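PDB 5NJW: Blr6230 protein from Bradyrhizobium diazoefficiens USDA 110, which probably hydrolyses beta-lactam antibiotics as a zinc-dependent enzyme of the subclass B3 (BJP-1-like) metallo-beta-lactamases. Local coordinates for residues Asp53-Tyr58 and Gly240-Val245; Leu68-Met73 and Leu98-His103; Trp184-Lys189 and Val197-Ser202. All coordinates share one frame; numbering follows the deposited sequence.

Contact 1: Asp53-Tyr58 and Gly240-Val245. With ZN (zinc ion), chain E; BO3 (boric acid), chain F.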
loop_
_atom_site.group_PDB
_atom_site.type_symbol
_atom_site.label_atom_id
_atom_site.label_comp_id
_atom_site.label_asym_id
_atom_site.label_seq_id
_atom_site.Cartn_x
_atom_site.Cartn_y
_atom_site.Cartn_z
ATOM N N ASP A 53 -10.052 8.407 -5.045
ATOM C CA ASP A 53 -9.198 9.454 -5.566
ATOM C C ASP A 53 -7.928 9.661 -4.721
ATOM O O ASP A 53 -7.012 10.295 -5.189
ATOM C CB ASP A 53 -9.974 10.790 -5.704
ATOM C CG ASP A 53 -9.228 11.823 -6.530
ATOM O OD1 ASP A 53 -8.742 11.528 -7.638
ATOM O OD2 ASP A 53 -9.082 12.969 -6.046
ATOM N N GLY A 54 -7.936 9.156 -3.474
ATOM C CA GLY A 54 -6.807 9.346 -2.569
ATOM C C GLY A 54 -6.148 8.124 -1.963
ATOM O O GLY A 54 -5.090 8.260 -1.351
ATOM N N ILE A 55 -6.751 6.941 -2.092
ATOM C CA ILE A 55 -6.211 5.667 -1.575
ATOM C C ILE A 55 -6.263 4.667 -2.717
ATOM O O ILE A 55 -7.313 4.447 -3.315
ATOM C CB ILE A 55 -7.002 5.151 -0.361
ATOM C CG1 ILE A 55 -6.879 6.119 0.842
ATOM C CG2 ILE A 55 -6.521 3.751 0.000
ATOM C CD1 ILE A 55 -7.890 5.839 1.935
ATOM N N ALA A 56 -5.124 4.039 -2.985
ATOM C CA ALA A 56 -5.050 3.083 -4.098
ATOM C C ALA A 56 -5.302 1.675 -3.623
ATOM O O ALA A 56 -4.709 1.225 -2.630
ATOM C CB ALA A 56 -3.674 3.175 -4.729
ATOM N N VAL A 57 -6.185 0.978 -4.335
ATOM C CA VAL A 57 -6.553 -0.411 -4.061
ATOM C C VAL A 57 -6.506 -1.103 -5.409
ATOM O O VAL A 57 -6.838 -0.457 -6.427
ATOM C CB VAL A 57 -7.977 -0.504 -3.467
ATOM C CG1 VAL A 57 -8.356 -1.959 -3.231
ATOM C CG2 VAL A 57 -8.079 0.292 -2.179
ATOM N N TYR A 58 -6.072 -2.370 -5.446
ATOM C CA TYR A 58 -5.932 -3.059 -6.727
ATOM C C TYR A 58 -6.560 -4.430 -6.678
ATOM O O TYR A 58 -6.570 -5.111 -5.639
ATOM C CB TYR A 58 -4.475 -3.186 -7.153
ATOM C CG TYR A 58 -3.669 -1.926 -7.032
ATOM C CD1 TYR A 58 -3.099 -1.547 -5.832
ATOM C CD2 TYR A 58 -3.485 -1.103 -8.118
ATOM C CE1 TYR A 58 -2.374 -0.388 -5.725
ATOM C CE2 TYR A 58 -2.756 0.068 -8.022
ATOM C CZ TYR A 58 -2.198 0.403 -6.815
ATOM O OH TYR A 58 -1.473 1.583 -6.745
ATOM N N GLY A 240 1.704 2.061 -5.635
ATOM C CA GLY A 240 1.777 2.332 -4.207
ATOM C C GLY A 240 0.407 2.471 -3.620
ATOM O O GLY A 240 -0.602 2.405 -4.328
ATOM N N PRO A 241 0.331 2.672 -2.289
ATOM C CA PRO A 241 -0.965 2.623 -1.603
ATOM C C PRO A 241 -1.746 3.923 -1.644
ATOM O O PRO A 241 -2.878 3.948 -1.161
ATOM C CB PRO A 241 -0.602 2.259 -0.166
ATOM C CG PRO A 241 0.813 2.398 -0.036
ATOM C CD PRO A 241 1.454 2.668 -1.345
ATOM N N HIS A 242 -1.139 4.982 -2.166
ATOM C CA HIS A 242 -1.819 6.225 -2.471
ATOM C C HIS A 242 -1.449 6.593 -3.902
ATOM O O HIS A 242 -0.294 6.405 -4.298
ATOM C CB HIS A 242 -1.390 7.332 -1.488
ATOM C CG HIS A 242 -1.811 7.092 -0.076
ATOM N ND1 HIS A 242 -3.082 7.333 0.379
ATOM C CD2 HIS A 242 -1.132 6.575 0.970
ATOM C CE1 HIS A 242 -3.178 6.983 1.648
ATOM N NE2 HIS A 242 -2.007 6.522 2.029
ATOM N N PRO A 243 -2.395 7.167 -4.666
ATOM C CA PRO A 243 -2.108 7.477 -6.064
ATOM C C PRO A 243 -0.988 8.511 -6.225
ATOM O O PRO A 243 -0.289 8.489 -7.247
ATOM C CB PRO A 243 -3.472 7.934 -6.612
ATOM C CG PRO A 243 -4.310 8.257 -5.442
ATOM C CD PRO A 243 -3.809 7.393 -4.326
ATOM N N GLU A 244 -0.747 9.340 -5.209
ATOM C CA GLU A 244 0.332 10.350 -5.279
ATOM C C GLU A 244 1.717 9.741 -5.295
ATOM O O GLU A 244 2.674 10.412 -5.682
ATOM C CB GLU A 244 0.272 11.319 -4.094
ATOM C CG GLU A 244 -0.960 12.198 -4.069
ATOM C CD GLU A 244 -2.180 11.587 -3.385
ATOM O OE1 GLU A 244 -2.214 10.350 -3.069
ATOM O OE2 GLU A 244 -3.138 12.373 -3.159
ATOM N N VAL A 245 1.848 8.484 -4.884
ATOM C CA VAL A 245 3.135 7.798 -4.914
ATOM C C VAL A 245 3.703 7.743 -6.345
ATOM O O VAL A 245 4.919 7.790 -6.521
ATOM C CB VAL A 245 3.035 6.362 -4.360
ATOM C CG1 VAL A 245 4.242 5.499 -4.726
ATOM C CG2 VAL A 245 2.789 6.395 -2.866
HETATM ZN ZN ZN E . -1.688 5.450 3.844
HETATM B B BO3 F . 0.937 6.883 3.693
HETATM O O1 BO3 F . 0.345 5.474 3.554
HETATM O O2 BO3 F . 0.096 8.010 4.308
HETATM O O3 BO3 F . 2.331 7.189 3.124
#
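With chi1 at -66°, the imidazole of His242 stands anti to its carbonyl carbon, and this brings ND1 against the backbone carbonyl of Gly54; Tyr58, whose ring also lies beside its backbone N (chi1 -47°), carries its hydroxyl to the carbonyl of Gly240. The first bond, His242 ND1 to Gly54 O, measures 2.8 Å and is nearly straight (172°), with Gly54 O in the ring plane and ND1 in the plane of the carbonyl. At the second, Tyr58 OH donates over 2.7 Å to a lone pair of Gly240 O. Between them Ala56 N reaches Pro241 O at 2.9 Å, coming from well above that carbonyl's plane. Pro243 lies against the Asp53-Gly54 backbone, its CD 3.4 Å from Gly54 O, and the side chain of Ile55 runs beside that of His242, CG1 3.9 Å from His242 CE1.

On its other nitrogen His242 binds zinc, NE2 to the metal 2.1 Å, in a site completed by Asp105, His106, boric acid O1 and a hydroxide ion. Because ND1 donates to a backbone carbonyl, NE2 keeps its lone pair for the metal; together with the metal bond it fixes the ring's rotation, and it probably makes the imidazole a stronger electron donor.

Contact 2: Leu68-Met73 and Leu98-His103. With ZN (zinc ion), chain C; OH (hydroxide ion), chain K.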
loop_
_atom_site.group_PDB
_atom_site.type_symbol
_atom_site.label_atom_id
_atom_site.label_comp_id
_atom_site.label_asym_id
_atom_site.label_seq_id
_atom_site.Cartn_x
_atom_site.Cartn_y
_atom_site.Cartn_z
ATOM N N LEU A 68 -6.852 -9.366 -3.872
ATOM C CA LEU A 68 -7.123 -7.975 -3.515
ATOM C C LEU A 68 -5.890 -7.411 -2.833
ATOM O O LEU A 68 -5.445 -7.947 -1.822
ATOM C CB LEU A 68 -8.336 -7.920 -2.592
ATOM C CG LEU A 68 -8.763 -6.533 -2.140
ATOM C CD1 LEU A 68 -9.219 -5.713 -3.299
ATOM C CD2 LEU A 68 -9.857 -6.614 -1.103
ATOM N N MET A 69 -5.356 -6.313 -3.375
ATOM C CA MET A 69 -4.218 -5.629 -2.792
ATOM C C MET A 69 -4.760 -4.403 -2.030
ATOM O O MET A 69 -5.171 -3.397 -2.629
ATOM C CB MET A 69 -3.243 -5.181 -3.874
ATOM C CG MET A 69 -1.982 -4.479 -3.372
ATOM S SD MET A 69 -0.867 -5.461 -2.366
ATOM C CE MET A 69 -0.244 -6.643 -3.576
ATOM N N ASP A 70 -4.783 -4.547 -0.699
ATOM C CA ASP A 70 -5.232 -3.515 0.255
ATOM C C ASP A 70 -6.739 -3.250 0.169
ATOM O O ASP A 70 -7.475 -3.828 -0.646
ATOM C CB ASP A 70 -4.412 -2.223 0.097
ATOM C CG ASP A 70 -2.987 -2.351 0.588
ATOM O OD1 ASP A 70 -2.704 -3.095 1.550
ATOM O OD2 ASP A 70 -2.101 -1.677 0.016
ATOM N N THR A 71 -7.200 -2.413 1.112
ATOM C CA THR A 71 -8.539 -1.814 1.100
ATOM C C THR A 71 -8.400 -0.322 1.375
ATOM O O THR A 71 -7.342 0.234 1.112
ATOM C CB THR A 71 -9.513 -2.538 2.070
ATOM O OG1 THR A 71 -8.997 -2.512 3.393
ATOM C CG2 THR A 71 -9.762 -3.988 1.618
ATOM N N ALA A 72 -9.469 0.343 1.810
ATOM C CA ALA A 72 -9.388 1.770 2.057
ATOM C C ALA A 72 -9.852 2.062 3.485
ATOM O O ALA A 72 -9.764 1.212 4.359
ATOM C CB ALA A 72 -10.164 2.527 0.984
ATOM N N MET A 73 -10.327 3.286 3.745
ATOM C CA MET A 73 -10.792 3.620 5.099
ATOM C C MET A 73 -11.951 2.710 5.505
ATOM O O MET A 73 -12.672 2.193 4.636
ATOM C CB MET A 73 -11.263 5.080 5.164
ATOM C CG MET A 73 -10.157 6.108 5.039
ATOM S SD MET A 73 -9.100 6.161 6.503
ATOM C CE MET A 73 -10.185 7.002 7.681
ATOM N N LEU A 98 -3.822 -9.246 0.157
ATOM C CA LEU A 98 -2.472 -8.868 0.516
ATOM C C LEU A 98 -2.481 -7.453 1.061
ATOM O O LEU A 98 -3.276 -6.617 0.634
ATOM C CB LEU A 98 -1.531 -8.962 -0.695
ATOM C CG LEU A 98 -0.945 -10.344 -0.938
ATOM C CD1 LEU A 98 -1.953 -11.479 -0.995
ATOM C CD2 LEU A 98 -0.101 -10.329 -2.198
ATOM N N ASN A 99 -1.590 -7.184 2.015
ATOM C CA ASN A 99 -1.453 -5.865 2.618
ATOM C C ASN A 99 -0.086 -5.327 2.312
ATOM O O ASN A 99 0.918 -6.072 2.422
ATOM C CB ASN A 99 -1.658 -5.983 4.135
ATOM C CG ASN A 99 -1.751 -4.638 4.888
ATOM O OD1 ASN A 99 -1.316 -4.590 6.031
ATOM N ND2 ASN A 99 -2.345 -3.609 4.314
ATOM N N THR A 100 0.004 -4.027 2.010
ATOM C CA THR A 100 1.284 -3.331 1.953
ATOM C C THR A 100 1.704 -2.957 3.383
ATOM O O THR A 100 2.804 -3.301 3.831
ATOM C CB THR A 100 1.203 -2.042 1.117
ATOM O OG1 THR A 100 0.082 -1.257 1.530
ATOM C CG2 THR A 100 1.148 -2.356 -0.357
ATOM N N HIS A 101 0.828 -2.278 4.138
ATOM C CA HIS A 101 1.142 -1.963 5.528
ATOM C C HIS A 101 -0.134 -1.703 6.322
ATOM O O HIS A 101 -1.191 -1.335 5.791
ATOM C CB HIS A 101 2.099 -0.764 5.633
ATOM C CG HIS A 101 1.465 0.569 5.351
ATOM N ND1 HIS A 101 1.467 1.185 4.118
ATOM C CD2 HIS A 101 0.854 1.438 6.183
ATOM C CE1 HIS A 101 0.879 2.364 4.204
ATOM N NE2 HIS A 101 0.466 2.526 5.440
ATOM N N ALA A 102 -0.022 -1.909 7.635
ATOM C CA ALA A 102 -1.169 -2.046 8.498
ATOM C C ALA A 102 -1.572 -0.742 9.166
ATOM O O ALA A 102 -1.487 -0.612 10.392
ATOM C CB ALA A 102 -0.856 -3.132 9.535
ATOM N N HIS A 103 -2.014 0.230 8.373
ATOM C CA HIS A 103 -2.716 1.438 8.859
ATOM C C HIS A 103 -4.145 1.462 8.366
ATOM O O HIS A 103 -4.430 0.900 7.278
ATOM C CB HIS A 103 -2.013 2.707 8.378
ATOM C CG HIS A 103 -0.668 2.924 8.982
ATOM N ND1 HIS A 103 0.272 3.729 8.379
ATOM C CD2 HIS A 103 -0.135 2.518 10.151
ATOM C CE1 HIS A 103 1.342 3.801 9.152
ATOM N NE2 HIS A 103 1.132 3.051 10.216
HETATM ZN ZN ZN C . 0.306 4.361 6.367
HETATM O O OH K . -1.144 5.369 5.796
#
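Asp70 meets Asn99 and Thr100 through both carboxylate oxygens. OD1 takes two N-H groups, one from Asn99 ND2 at 2.8 Å, arriving nearly along the carboxylate C-O axis, the other from Thr100 N at 2.9 Å on the syn side. OD2 accepts from Thr100 OG1 at 2.7 Å, also syn and about 20° out of the carboxylate plane. Three donors from 98-103 therefore grip one buried carboxylate and fix its rotation. The Asn99 amide stands almost perpendicular to it, the planes 81° apart, and its ND2 also donates to His101 O. Thr100 turns OG1 between its backbone N and carbonyl carbon (chi1 49°), which directs the hydroxyl at OD2.

Earlier along both segments the chains pair as parallel strands at Met69 and Leu98. Leu98 N donates to Leu68 O at 2.9 Å, and Asp70 N returns a bond of the same length to Leu98 O. Beside the ladder Met69, in one of its two conformers, lays CE 3.9 Å from Leu98 CB.

Beyond Thr100 the chain delivers His101 NE2 and His103 ND1 to a zinc ion, each at 2.1 Å; the site is completed by His177 and a hydroxide ion at 1.9 Å, which bridges to the second zinc. His101 ND1 is hydrogen-bonded to the carbonyl of Cys201. An aspartate just after a strand, bonded to the residues just before a His-X-His-X-Asp-His zinc motif, here His101 to His106, is characteristic of the metallo-beta-lactamase fold.

Contact 3: Trp184-Lys189 and Val197-Ser202. With BO3 (boric acid), chain F.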
loop_
_atom_site.group_PDB
_atom_site.type_symbol
_atom_site.label_atom_id
_atom_site.label_comp_id
_atom_site.label_asym_id
_atom_site.label_seq_id
_atom_site.Cartn_x
_atom_site.Cartn_y
_atom_site.Cartn_z
ATOM N N TRP A 184 5.416 -5.479 -2.790
ATOM C CA TRP A 184 5.116 -6.731 -3.510
ATOM C C TRP A 184 5.502 -6.625 -4.973
ATOM O O TRP A 184 5.071 -5.676 -5.648
ATOM C CB TRP A 184 3.635 -7.023 -3.389
ATOM C CG TRP A 184 3.167 -7.347 -2.016
ATOM C CD1 TRP A 184 2.550 -6.511 -1.126
ATOM C CD2 TRP A 184 3.230 -8.627 -1.393
ATOM N NE1 TRP A 184 2.228 -7.206 0.019
ATOM C CE2 TRP A 184 2.627 -8.512 -0.117
ATOM C CE3 TRP A 184 3.727 -9.872 -1.799
ATOM C CZ2 TRP A 184 2.502 -9.605 0.747
ATOM C CZ3 TRP A 184 3.607 -10.949 -0.948
ATOM C CH2 TRP A 184 3.012 -10.807 0.314
ATOM N N GLU A 185 6.318 -7.573 -5.452
ATOM C CA GLU A 185 6.797 -7.559 -6.831
ATOM C C GLU A 185 6.106 -8.637 -7.641
ATOM O O GLU A 185 5.894 -9.744 -7.178
ATOM C CB GLU A 185 8.290 -7.798 -6.853
ATOM C CG GLU A 185 8.906 -7.749 -8.253
ATOM C CD GLU A 185 10.408 -7.851 -8.243
ATOM O OE1 GLU A 185 11.033 -7.835 -7.166
ATOM O OE2 GLU A 185 10.996 -7.962 -9.337
ATOM N N MET A 186 5.752 -8.284 -8.883
ATOM C CA MET A 186 5.234 -9.283 -9.825
ATOM C C MET A 186 5.529 -8.880 -11.240
ATOM O O MET A 186 5.820 -7.727 -11.528
ATOM C CB MET A 186 3.731 -9.544 -9.657
ATOM C CG MET A 186 2.834 -8.348 -9.974
ATOM S SD MET A 186 1.066 -8.673 -9.909
ATOM C CE MET A 186 0.806 -9.649 -11.394
ATOM N N THR A 187 5.469 -9.882 -12.111
ATOM C CA THR A 187 5.742 -9.698 -13.535
ATOM C C THR A 187 4.414 -9.605 -14.290
ATOM O O THR A 187 3.480 -10.385 -14.018
ATOM C CB THR A 187 6.552 -10.890 -14.065
ATOM O OG1 THR A 187 7.738 -11.057 -13.290
ATOM C CG2 THR A 187 6.910 -10.687 -15.572
ATOM N N VAL A 188 4.369 -8.669 -15.233
ATOM C CA VAL A 188 3.232 -8.526 -16.150
ATOM C C VAL A 188 3.772 -8.481 -17.573
ATOM O O VAL A 188 4.995 -8.397 -17.780
ATOM C CB VAL A 188 2.382 -7.273 -15.892
ATOM C CG1 VAL A 188 1.776 -7.312 -14.502
ATOM C CG2 VAL A 188 3.206 -5.999 -16.109
ATOM N N LYS A 189 2.863 -8.558 -18.541
ATOM C CA LYS A 189 3.214 -8.399 -19.947
ATOM C C LYS A 189 2.840 -7.013 -20.426
ATOM O O LYS A 189 1.773 -6.470 -20.082
ATOM C CB LYS A 189 2.441 -9.401 -20.816
ATOM C CG LYS A 189 2.622 -10.863 -20.472
ATOM C CD LYS A 189 4.057 -11.309 -20.395
ATOM C CE LYS A 189 4.746 -11.192 -21.735
ATOM N NZ LYS A 189 6.032 -11.924 -21.787
ATOM N N VAL A 197 6.641 -5.110 -11.864
ATOM C CA VAL A 197 5.786 -4.160 -11.095
ATOM C C VAL A 197 6.152 -4.240 -9.628
ATOM O O VAL A 197 6.332 -5.337 -9.103
ATOM C CB VAL A 197 4.301 -4.500 -11.265
ATOM C CG1 VAL A 197 3.399 -3.556 -10.468
ATOM C CG2 VAL A 197 3.911 -4.542 -12.736
ATOM N N LEU A 198 6.241 -3.088 -8.974
ATOM C CA LEU A 198 6.337 -3.080 -7.490
ATOM C C LEU A 198 5.155 -2.315 -6.911
ATOM O O LEU A 198 4.990 -1.128 -7.183
ATOM C CB LEU A 198 7.642 -2.448 -6.996
ATOM C CG LEU A 198 7.881 -2.656 -5.501
ATOM C CD1 LEU A 198 8.285 -4.080 -5.226
ATOM C CD2 LEU A 198 8.958 -1.716 -5.019
ATOM N N PHE A 199 4.386 -3.001 -6.070
ATOM C CA PHE A 199 3.430 -2.328 -5.181
ATOM C C PHE A 199 4.249 -1.881 -3.962
ATOM O O PHE A 199 4.469 -2.656 -3.020
ATOM C CB PHE A 199 2.323 -3.286 -4.765
ATOM C CG PHE A 199 1.490 -3.824 -5.908
ATOM C CD1 PHE A 199 1.833 -4.995 -6.578
ATOM C CD2 PHE A 199 0.307 -3.181 -6.271
ATOM C CE1 PHE A 199 1.044 -5.489 -7.601
ATOM C CE2 PHE A 199 -0.477 -3.674 -7.296
ATOM C CZ PHE A 199 -0.128 -4.842 -7.938
ATOM N N PHE A 200 4.784 -0.680 -4.039
ATOM C CA PHE A 200 5.647 -0.130 -2.989
ATOM C C PHE A 200 4.762 0.147 -1.764
ATOM O O PHE A 200 3.609 0.561 -1.909
ATOM C CB PHE A 200 6.324 1.153 -3.496
ATOM C CG PHE A 200 7.218 1.796 -2.495
ATOM C CD1 PHE A 200 8.308 1.104 -1.959
ATOM C CD2 PHE A 200 6.966 3.103 -2.058
ATOM C CE1 PHE A 200 9.117 1.730 -1.020
ATOM C CE2 PHE A 200 7.756 3.701 -1.114
ATOM C CZ PHE A 200 8.833 3.027 -0.599
ATOM N N CYS A 201 5.257 -0.125 -0.567
ATOM C CA CYS A 201 4.387 -0.113 0.599
ATOM C C CYS A 201 4.107 1.224 1.207
ATOM O O CYS A 201 3.184 1.301 1.996
ATOM C CB CYS A 201 4.926 -1.053 1.666
ATOM S SG CYS A 201 6.354 -0.473 2.556
ATOM N N SER A 202 4.920 2.223 0.889
ATOM C CA SER A 202 4.957 3.594 1.471
ATOM C C SER A 202 6.266 3.814 2.198
ATOM O O SER A 202 6.697 2.954 2.983
ATOM C CB SER A 202 3.884 3.955 2.509
ATOM O OG SER A 202 4.194 5.244 3.038
HETATM B B BO3 F . 0.937 6.883 3.693
HETATM O O1 BO3 F . 0.345 5.474 3.554
HETATM O O2 BO3 F . 0.096 8.010 4.308
HETATM O O3 BO3 F . 2.331 7.189 3.124
#
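Phe199, Met186 and Val197 form the apolar centre, on the sheet face they share with Trp184. Met186 places CG between its backbone N and carbonyl carbon (chi1 65°) and bends at chi3; in one of its two conformers its SD comes to the edge of the Phe199 ring, 3.9 Å from CE1 and 88° off the ring normal, a Met-aromatic contact made in the ring plane. Val197 CG1 lies over one face of the same ring, offset toward the rim. At one end Val188 CG2 meets Val197 CG2 at 3.7 Å, the two side chains crossing at about a right angle; at the other, Trp184 CB packs 4.2 Å from Phe199 CD1. Ile47, from the other sheet of the sandwich, touches Met186, Val188, Val197 and Phe199.

Around this centre runs the antiparallel hairpin ladder. The hydrogen-bonded pair Trp184 and Phe199 is joined by Phe199 N to Trp184 O at 2.8 Å and by the return bond from Trp184 N to Phe199 O. Met186 and Val197 form a second such pair, with Val197 N to Met186 O at 2.8 Å. Between them, at the non-hydrogen-bonded pair Glu185 and Leu198, Glu185 CA approaches Val197 O at 3.2 Å in a CA-H...O contact.

On the opposite face Glu185 OE1 is hydrogen-bonded to His172 NE2. Past the strand, Cys201 is disulfide-bonded to Cys181, and Ser202 OG donates to boric acid O3 over 2.7 Å. The chemistry thus divides: backbone bonds and apolar contacts hold the hairpin together, while the polar end of 197-202 contributes a donor to the ligand at the zinc site.

Contacts 1 and 2 build the dinuclear zinc site, and contact 3 reaches it through Ser202, so both sheets take part. The hydroxide ion lies between the zinc of contact 1 and that of contact 2, its oxygen about 2.0 Å from the zinc bound by His242. The centres of contacts 1 and 2 are about 10 Å apart, joined by a probable hydrogen bond from Met69 N to Tyr58 O at 2.8 Å. The centre of contact 3 lies about 14 Å from that of contact 2, yet a probable hydrogen bond of 3.0 Å links Trp184 NE1 to Asn99 O. Phe199 meets Tyr58 edge-to-face, bringing contact 3 against contact 1.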